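PDB 3M4A: putative Type I topoisomerase from Deinococcus radiodurans, which probably relaxes DNA as a type IB topoisomerase, breaking and rejoining one strand without ATP. Local coordinates for residues 51-55 with 67-71; 147-151 with 171-175; 151-155 with 216-220. All blocks are in the same frame, centred on the assembly; numbering follows the deposited sequence. Where two conformers were deposited one is given.

How the interactions relate
Interaction 1 lies at the surface of the N-terminal part of the chain, in a beta hairpin. Interactions 2 and 3 both belong to the catalytic core and are partly buried. They share Gly-151, and their centres are 12 Å apart. Leu-155 CD2 of interaction 3 packs on Phe-171 CG of interaction 2 at 3.8 Å. The loop after helix 141-147 takes part in both: its start meets the end of strand 166-172, and its continuation meets the approach to helix 219-230. Interaction 1 has four backbone bonds and an aromatic pair. Interaction 2 has one direct bond and two waters. Interaction 3 relies on an arginine and a water.

Interaction 1 of 3, residues 51-55 with 67-71; sequences YQDVY and FGRDA
Gln-52 and Arg-69 form an antiparallel hydrogen-bonded pair in a beta hairpin that carries a beta bulge. Gln-52 N donates to Arg-69 O at 2.7 Å, and Arg-69 N returns a bond to Gln-52 O at 3.0 Å. Tyr-55 and Phe-67 form a second such pair. Its bond from Tyr-55 N to Phe-67 O is 2.7 Å long and nearly straight, 173° at the hydrogen. The return bond runs from Phe-67 N to Tyr-55 O. The bulge lies between the two pairs, with Asp-53 and Val-54 on one side and Gly-68 alone on the other. Asp-53 has positive phi, and the chain turns a corner there. Gly-68 CA sits 3.7 Å from Asp-53 O.

Strand 64-69 is the middle of a three-stranded sheet, with strand 75-79 on its other edge. Asp-70 turns away from 51-55, and its carboxylate is bound by Arg-74 N and Gln-76 NE2. At the solvent-exposed end, Gln-52 stretches its amide past the end of the strand, where NE2 comes to 3.7 Å from Ala-71 CA.

The main apolar contact is between Tyr-55 and Phe-67. Phe-67 CG stands between its backbone N and carbonyl carbon (chi1 69°), which brings the ring over to Tyr-55. The two planes are almost parallel, 3° apart, but the rings are slid past each other and barely overlap. Instead, Tyr-55 CB makes a CH-pi contact with one face of the Phe-67 ring, 3.7 Å from its centroid.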
loop_
_atom_site.group_PDB
_atom_site.type_symbol
_atom_site.label_atom_id
_atom_site.label_comp_id
_atom_site.label_asym_id
_atom_site.label_seq_id
_atom_site.Cartn_x
_atom_site.Cartn_y
_atom_site.Cartn_z
ATOM N N TYR A 51 11.163 -20.503 19.394
ATOM C CA TYR A 51 10.184 -19.416 19.254
ATOM C C TYR A 51 9.081 -19.552 20.306
ATOM O O TYR A 51 8.637 -20.660 20.614
ATOM C CB TYR A 51 9.564 -19.416 17.851
ATOM C CG TYR A 51 10.436 -18.858 16.735
ATOM C CD1 TYR A 51 11.794 -18.573 16.924
ATOM C CD2 TYR A 51 9.898 -18.642 15.471
ATOM C CE1 TYR A 51 12.576 -18.071 15.884
ATOM C CE2 TYR A 51 10.670 -18.144 14.431
ATOM C CZ TYR A 51 12.006 -17.859 14.642
ATOM O OH TYR A 51 12.758 -17.370 13.599
ATOM N N GLN A 52 8.652 -18.416 20.851
ATOM C CA GLN A 52 7.686 -18.391 21.945
ATOM C C GLN A 52 6.337 -17.867 21.457
ATOM O O GLN A 52 6.278 -17.038 20.541
ATOM C CB GLN A 52 8.204 -17.510 23.086
ATOM C CG GLN A 52 9.664 -17.761 23.464
ATOM C CD GLN A 52 10.145 -16.836 24.564
ATOM O OE1 GLN A 52 9.420 -16.569 25.523
ATOM N NE2 GLN A 52 11.371 -16.342 24.431
ATOM N N ASP A 53 5.267 -18.349 22.089
ATOM C CA ASP A 53 3.890 -18.004 21.719
ATOM C C ASP A 53 3.697 -18.053 20.198
ATOM O O ASP A 53 3.379 -17.049 19.553
ATOM C CB ASP A 53 3.499 -16.638 22.301
ATOM C CG ASP A 53 1.988 -16.491 22.522
ATOM O OD1 ASP A 53 1.243 -17.487 22.363
ATOM O OD2 ASP A 53 1.545 -15.370 22.866
ATOM N N VAL A 54 3.917 -19.239 19.638
ATOM C CA VAL A 54 3.804 -19.457 18.201
ATOM C C VAL A 54 2.337 -19.668 17.811
ATOM O O VAL A 54 1.612 -20.410 18.473
ATOM C CB VAL A 54 4.657 -20.669 17.747
ATOM C CG1 VAL A 54 4.398 -21.008 16.280
ATOM C CG2 VAL A 54 6.142 -20.396 17.979
ATOM N N TYR A 55 1.914 -18.981 16.749
ATOM C CA TYR A 55 0.587 -19.158 16.152
ATOM C C TYR A 55 0.759 -19.691 14.732
ATOM O O TYR A 55 1.710 -19.334 14.034
ATOM C CB TYR A 55 -0.177 -17.837 16.111
ATOM C CG TYR A 55 -0.719 -17.369 17.446
ATOM C CD1 TYR A 55 0.134 -16.889 18.438
ATOM C CD2 TYR A 55 -2.090 -17.380 17.707
ATOM C CE1 TYR A 55 -0.360 -16.446 19.658
ATOM C CE2 TYR A 55 -2.594 -16.940 18.924
ATOM C CZ TYR A 55 -1.725 -16.474 19.897
ATOM O OH TYR A 55 -2.221 -16.034 21.105
ATOM N N PHE A 67 3.478 -17.288 12.927
ATOM C CA PHE A 67 4.172 -16.175 13.587
ATOM C C PHE A 67 4.390 -16.409 15.095
ATOM O O PHE A 67 3.549 -16.997 15.775
ATOM C CB PHE A 67 3.442 -14.842 13.337
ATOM C CG PHE A 67 2.098 -14.724 14.018
ATOM C CD1 PHE A 67 2.000 -14.268 15.330
ATOM C CD2 PHE A 67 0.932 -15.038 13.339
ATOM C CE1 PHE A 67 0.764 -14.153 15.956
ATOM C CE2 PHE A 67 -0.306 -14.916 13.956
ATOM C CZ PHE A 67 -0.389 -14.472 15.264
ATOM N N GLY A 68 5.525 -15.927 15.601
ATOM C CA GLY A 68 5.855 -16.024 17.024
ATOM C C GLY A 68 6.909 -15.003 17.426
ATOM O O GLY A 68 7.157 -14.044 16.692
ATOM N N ARG A 69 7.533 -15.219 18.586
ATOM C CA ARG A 69 8.524 -14.280 19.123
ATOM C C ARG A 69 9.814 -14.975 19.556
ATOM O O ARG A 69 9.780 -16.025 20.200
ATOM C CB ARG A 69 7.936 -13.505 20.305
ATOM C CG ARG A 69 6.908 -12.466 19.900
ATOM C CD ARG A 69 6.172 -11.905 21.105
ATOM N NE ARG A 69 4.958 -11.186 20.717
ATOM C CZ ARG A 69 4.923 -9.950 20.216
ATOM N NH1 ARG A 69 6.041 -9.253 20.022
ATOM N NH2 ARG A 69 3.753 -9.404 19.901
ATOM N N ASP A 70 10.946 -14.373 19.192
ATOM C CA ASP A 70 12.250 -14.843 19.643
ATOM C C ASP A 70 12.537 -14.307 21.052
ATOM O O ASP A 70 11.724 -13.571 21.617
ATOM C CB ASP A 70 13.359 -14.454 18.646
ATOM C CG ASP A 70 13.559 -12.941 18.513
ATOM O OD1 ASP A 70 13.140 -12.171 19.397
ATOM O OD2 ASP A 70 14.153 -12.523 17.497
ATOM N N ALA A 71 13.688 -14.678 21.612
ATOM C CA ALA A 71 14.061 -14.263 22.969
ATOM C C ALA A 71 13.995 -12.744 23.152
ATOM O O ALA A 71 13.494 -12.259 24.172
ATOM C CB ALA A 71 15.453 -14.786 23.323
#

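Interaction 2 of 3, residues 147-151 with 171-175; sequences HKTYG and FKGKH
Thr-149 covers a backbone carbonyl of the other segment: its CB comes to 3.3 Å from Gly-173 O. Its methyl also lies across the aliphatic part of Lys-172, with Thr-149 CG2 3.7 Å from Lys-172 CD and the two side chains crossing at about a right angle. This crossing applies to one of two conformers deposited for the lysine and is less certain for that reason. Thr-149 OG1 is set between its own backbone N and carbonyl carbon (chi1 61°). There it meets a water, 2.9 Å from Thr-149 OG1. The same water accepts from His-175 N, which ties the loop to the far end of 171-175.

Lys-148, with positive phi, is the first residue to leave helix 141-147, and its NZ turns back to Arg-145 O. The loop then runs alongside the end of strand 166-172, the central strand of a three-stranded antiparallel sheet in the catalytic core. One direct hydrogen bond joins the two backbones. Tyr-150 N donates to Lys-172 O at 2.9 Å, lying in the plane of that carbonyl.

Lys-172 O also approaches the edge of the Tyr-150 ring, 3.5 Å from CD1. The tyrosine ring also meets the ring of His-159. Tyr-150 O points back to the strand and has several neighbours. Gly-173 CA makes a CA-H...O contact with it at 3.5 Å. A second water donates to it at 2.8 Å and accepts from Lys-174 N, bridging the two segments. The edge of the Phe-171 ring also closes on this oxygen, with CE1 at 3.6 Å from Tyr-150 O.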
loop_
_atom_site.group_PDB
_atom_site.type_symbol
_atom_site.label_atom_id
_atom_site.label_comp_id
_atom_site.label_asym_id
_atom_site.label_seq_id
_atom_site.Cartn_x
_atom_site.Cartn_y
_atom_site.Cartn_z
ATOM N N HIS A 147 22.383 9.512 -5.570
ATOM C CA HIS A 147 21.647 9.934 -6.763
ATOM C C HIS A 147 21.011 11.323 -6.646
ATOM O O HIS A 147 20.604 11.889 -7.658
ATOM C CB HIS A 147 20.570 8.909 -7.107
ATOM C CG HIS A 147 21.117 7.581 -7.521
ATOM N ND1 HIS A 147 21.304 7.237 -8.842
ATOM C CD2 HIS A 147 21.519 6.513 -6.792
ATOM C CE1 HIS A 147 21.789 6.010 -8.909
ATOM N NE2 HIS A 147 21.930 5.548 -7.680
ATOM N N LYS A 148 20.924 11.850 -5.423
ATOM C CA LYS A 148 20.305 13.149 -5.157
ATOM C C LYS A 148 18.861 13.163 -5.673
ATOM O O LYS A 148 18.390 14.147 -6.253
ATOM C CB LYS A 148 21.136 14.293 -5.768
ATOM C CG LYS A 148 22.634 14.170 -5.516
ATOM C CD LYS A 148 22.951 14.109 -4.036
ATOM C CE LYS A 148 24.444 14.290 -3.753
ATOM N NZ LYS A 148 25.274 13.232 -4.385
ATOM N N THR A 149 18.191 12.029 -5.495
ATOM C CA THR A 149 16.755 11.915 -5.751
ATOM C C THR A 149 16.102 11.296 -4.514
ATOM O O THR A 149 16.785 10.710 -3.660
ATOM C CB THR A 149 16.458 11.078 -6.996
ATOM O OG1 THR A 149 16.967 9.760 -6.808
ATOM C CG2 THR A 149 17.093 11.705 -8.254
ATOM N N TYR A 150 14.781 11.438 -4.414
ATOM C CA TYR A 150 14.075 11.188 -3.165
ATOM C C TYR A 150 12.915 10.216 -3.293
ATOM O O TYR A 150 12.389 10.008 -4.383
ATOM C CB TYR A 150 13.572 12.507 -2.596
ATOM C CG TYR A 150 14.660 13.528 -2.430
ATOM C CD1 TYR A 150 14.886 14.495 -3.403
ATOM C CD2 TYR A 150 15.486 13.498 -1.322
ATOM C CE1 TYR A 150 15.896 15.426 -3.255
ATOM C CE2 TYR A 150 16.493 14.427 -1.158
ATOM C CZ TYR A 150 16.700 15.380 -2.124
ATOM O OH TYR A 150 17.707 16.314 -1.937
ATOM N N GLY A 151 12.588 9.595 -2.162
ATOM C CA GLY A 151 11.426 8.744 -2.001
ATOM C C GLY A 151 10.813 9.112 -0.671
ATOM O O GLY A 151 11.282 10.019 -0.011
ATOM N N PHE A 171 8.748 16.905 -5.569
ATOM C CA PHE A 171 10.123 16.468 -5.338
ATOM C C PHE A 171 10.702 15.776 -6.561
ATOM O O PHE A 171 9.961 15.294 -7.417
ATOM C CB PHE A 171 10.212 15.547 -4.113
ATOM C CG PHE A 171 9.440 14.270 -4.244
ATOM C CD1 PHE A 171 10.075 13.087 -4.615
ATOM C CD2 PHE A 171 8.087 14.232 -3.949
ATOM C CE1 PHE A 171 9.365 11.910 -4.734
ATOM C CE2 PHE A 171 7.367 13.057 -4.065
ATOM C CZ PHE A 171 8.007 11.890 -4.454
ATOM N N LYS A 172 12.030 15.741 -6.631
ATOM C CA LYS A 172 12.738 14.962 -7.651
ATOM C C LYS A 172 12.735 13.508 -7.219
ATOM O O LYS A 172 13.356 13.157 -6.213
ATOM C CB LYS A 172 14.182 15.459 -7.817
ATOM C CG LYS A 172 14.970 14.719 -8.895
ATOM C CD LYS A 172 16.414 15.211 -9.047
ATOM C CE LYS A 172 16.488 16.701 -9.351
ATOM N NZ LYS A 172 17.640 17.066 -10.225
ATOM N N GLY A 173 12.019 12.663 -7.960
ATOM C CA GLY A 173 11.949 11.246 -7.641
ATOM C C GLY A 173 12.948 10.415 -8.429
ATOM O O GLY A 173 13.856 10.958 -9.072
ATOM N N LYS A 174 12.757 9.103 -8.387
ATOM C CA LYS A 174 13.677 8.159 -9.030
ATOM C C LYS A 174 13.881 8.483 -10.502
ATOM O O LYS A 174 12.936 8.817 -11.229
ATOM C CB LYS A 174 13.203 6.713 -8.868
ATOM C CG LYS A 174 14.328 5.691 -9.038
ATOM C CD LYS A 174 13.845 4.277 -8.809
ATOM C CE LYS A 174 14.994 3.279 -8.902
ATOM N NZ LYS A 174 14.483 1.889 -9.144
ATOM N N HIS A 175 15.141 8.370 -10.925
ATOM C CA HIS A 175 15.610 8.737 -12.278
ATOM C C HIS A 175 15.495 10.216 -12.647
ATOM O O HIS A 175 15.602 10.582 -13.818
ATOM C CB HIS A 175 14.943 7.865 -13.342
ATOM C CG HIS A 175 15.098 6.405 -13.095
ATOM N ND1 HIS A 175 16.324 5.772 -13.110
ATOM C CD2 HIS A 175 14.179 5.447 -12.820
ATOM C CE1 HIS A 175 16.151 4.485 -12.861
ATOM N NE2 HIS A 175 14.859 4.262 -12.684
HETATM O O HOH W 1 17.510 8.315 -9.246
HETATM O O HOH W 2 10.945 8.267 -5.997
#

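Interaction 3 of 3, residues 151-155 with 216-220; sequences GLSTL and RIHST
Arg-216 and Ser-153 make the one direct hydrogen bond between the segments. It joins a short 3-10 turn at 152-153 to the chain leading into helix 219-230, where His-218 holds the N-cap position. Arg-216 NH2 donates to Ser-153 O at 3.0 Å. The bond is bent, 142° at the hydrogen, but the oxygen lies at the edge of the guanidinium, near its plane. A bend at chi3 (58°) turns the arginine chain toward the turn.

The charged interactions involve a residue outside the two segments. Asp-141 OD1 forms a salt bridge with Arg-216 NH2, and Asp-141 OD2 is hydrogen-bonded to His-218 ND1. His-218 CE1 lies over one face of the guanidinium, and Trp-202 adds a cation-pi contact.

A water supplies the second polar link. It donates to Ser-153 OG, which is also bonded to Val-138 O, and accepts from Ser-219 N at 2.8 Å, satisfying an N-H of the first helical turn.

Van der Waals contact is slight, chiefly Ser-153 OG against Ser-219 CB at 3.6 Å. Within the turn, Thr-154 OG1 accepts an almost straight bond from Gly-151 N at 2.9 Å.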
loop_
_atom_site.group_PDB
_atom_site.type_symbol
_atom_site.label_atom_id
_atom_site.label_comp_id
_atom_site.label_asym_id
_atom_site.label_seq_id
_atom_site.Cartn_x
_atom_site.Cartn_y
_atom_site.Cartn_z
ATOM N N GLY A 151 12.588 9.595 -2.162
ATOM C CA GLY A 151 11.426 8.744 -2.001
ATOM C C GLY A 151 10.813 9.112 -0.671
ATOM O O GLY A 151 11.282 10.019 -0.011
ATOM N N LEU A 152 9.785 8.406 -0.244
ATOM C CA LEU A 152 9.056 8.832 0.952
ATOM C C LEU A 152 9.963 9.004 2.182
ATOM O O LEU A 152 9.885 10.024 2.875
ATOM C CB LEU A 152 7.930 7.848 1.248
ATOM C CG LEU A 152 7.014 8.262 2.398
ATOM C CD1 LEU A 152 6.198 9.505 2.037
ATOM C CD2 LEU A 152 6.105 7.075 2.781
ATOM N N SER A 153 10.821 8.021 2.447
ATOM C CA SER A 153 11.615 8.005 3.686
ATOM C C SER A 153 12.772 9.003 3.674
ATOM O O SER A 153 13.370 9.264 4.715
ATOM C CB SER A 153 12.114 6.602 4.016
ATOM O OG SER A 153 13.110 6.156 3.120
ATOM N N THR A 154 13.071 9.560 2.503
ATOM C CA THR A 154 14.145 10.527 2.334
ATOM C C THR A 154 13.629 11.937 1.985
ATOM O O THR A 154 14.408 12.817 1.639
ATOM C CB THR A 154 15.167 9.997 1.292
ATOM O OG1 THR A 154 14.513 9.699 0.058
ATOM C CG2 THR A 154 15.797 8.716 1.825
ATOM N N LEU A 155 12.322 12.173 2.141
ATOM C CA LEU A 155 11.779 13.488 1.872
ATOM C C LEU A 155 12.280 14.494 2.892
ATOM O O LEU A 155 12.499 14.173 4.058
ATOM C CB LEU A 155 10.243 13.535 1.886
ATOM C CG LEU A 155 9.482 12.828 0.776
ATOM C CD1 LEU A 155 7.995 13.155 0.901
ATOM C CD2 LEU A 155 10.012 13.231 -0.594
ATOM N N ARG A 216 15.049 10.549 12.952
ATOM C CA ARG A 216 14.352 10.231 11.709
ATOM C C ARG A 216 13.802 8.816 11.708
ATOM O O ARG A 216 14.354 7.918 12.348
ATOM C CB ARG A 216 15.301 10.332 10.522
ATOM C CG ARG A 216 15.658 11.720 10.090
ATOM C CD ARG A 216 16.631 11.659 8.932
ATOM N NE ARG A 216 16.056 10.905 7.823
ATOM C CZ ARG A 216 16.750 10.339 6.840
ATOM N NH1 ARG A 216 18.074 10.449 6.771
ATOM N NH2 ARG A 216 16.103 9.657 5.908
ATOM N N ILE A 217 12.730 8.608 10.951
ATOM C CA ILE A 217 12.334 7.267 10.541
ATOM C C ILE A 217 13.012 6.970 9.195
ATOM O O ILE A 217 12.733 7.636 8.192
ATOM C CB ILE A 217 10.807 7.127 10.354
ATOM C CG1 ILE A 217 10.063 7.487 11.646
ATOM C CG2 ILE A 217 10.467 5.720 9.876
ATOM C CD1 ILE A 217 10.409 6.598 12.852
ATOM N N HIS A 218 13.903 5.986 9.184
ATOM C CA HIS A 218 14.599 5.561 7.981
ATOM C C HIS A 218 13.881 4.389 7.318
ATOM O O HIS A 218 13.033 3.739 7.923
ATOM C CB HIS A 218 16.038 5.142 8.327
ATOM C CG HIS A 218 16.860 6.236 8.943
ATOM N ND1 HIS A 218 17.721 7.024 8.213
ATOM C CD2 HIS A 218 16.972 6.654 10.227
ATOM C CE1 HIS A 218 18.323 7.882 9.019
ATOM N NE2 HIS A 218 17.881 7.684 10.245
ATOM N N SER A 219 14.254 4.100 6.076
ATOM C CA SER A 219 13.645 3.008 5.313
ATOM C C SER A 219 13.674 1.648 6.023
ATOM O O SER A 219 12.692 0.922 6.002
ATOM C CB SER A 219 14.286 2.903 3.920
ATOM O OG SER A 219 15.670 2.573 4.001
ATOM N N THR A 220 14.786 1.288 6.658
ATOM C CA THR A 220 14.864 -0.019 7.319
ATOM C C THR A 220 13.791 -0.199 8.399
ATOM O O THR A 220 13.122 -1.228 8.447
ATOM C CB THR A 220 16.251 -0.255 7.924
ATOM O OG1 THR A 220 17.234 -0.100 6.896
ATOM C CG2 THR A 220 16.349 -1.680 8.539
HETATM O O HOH W 3 15.634 5.937 4.398
#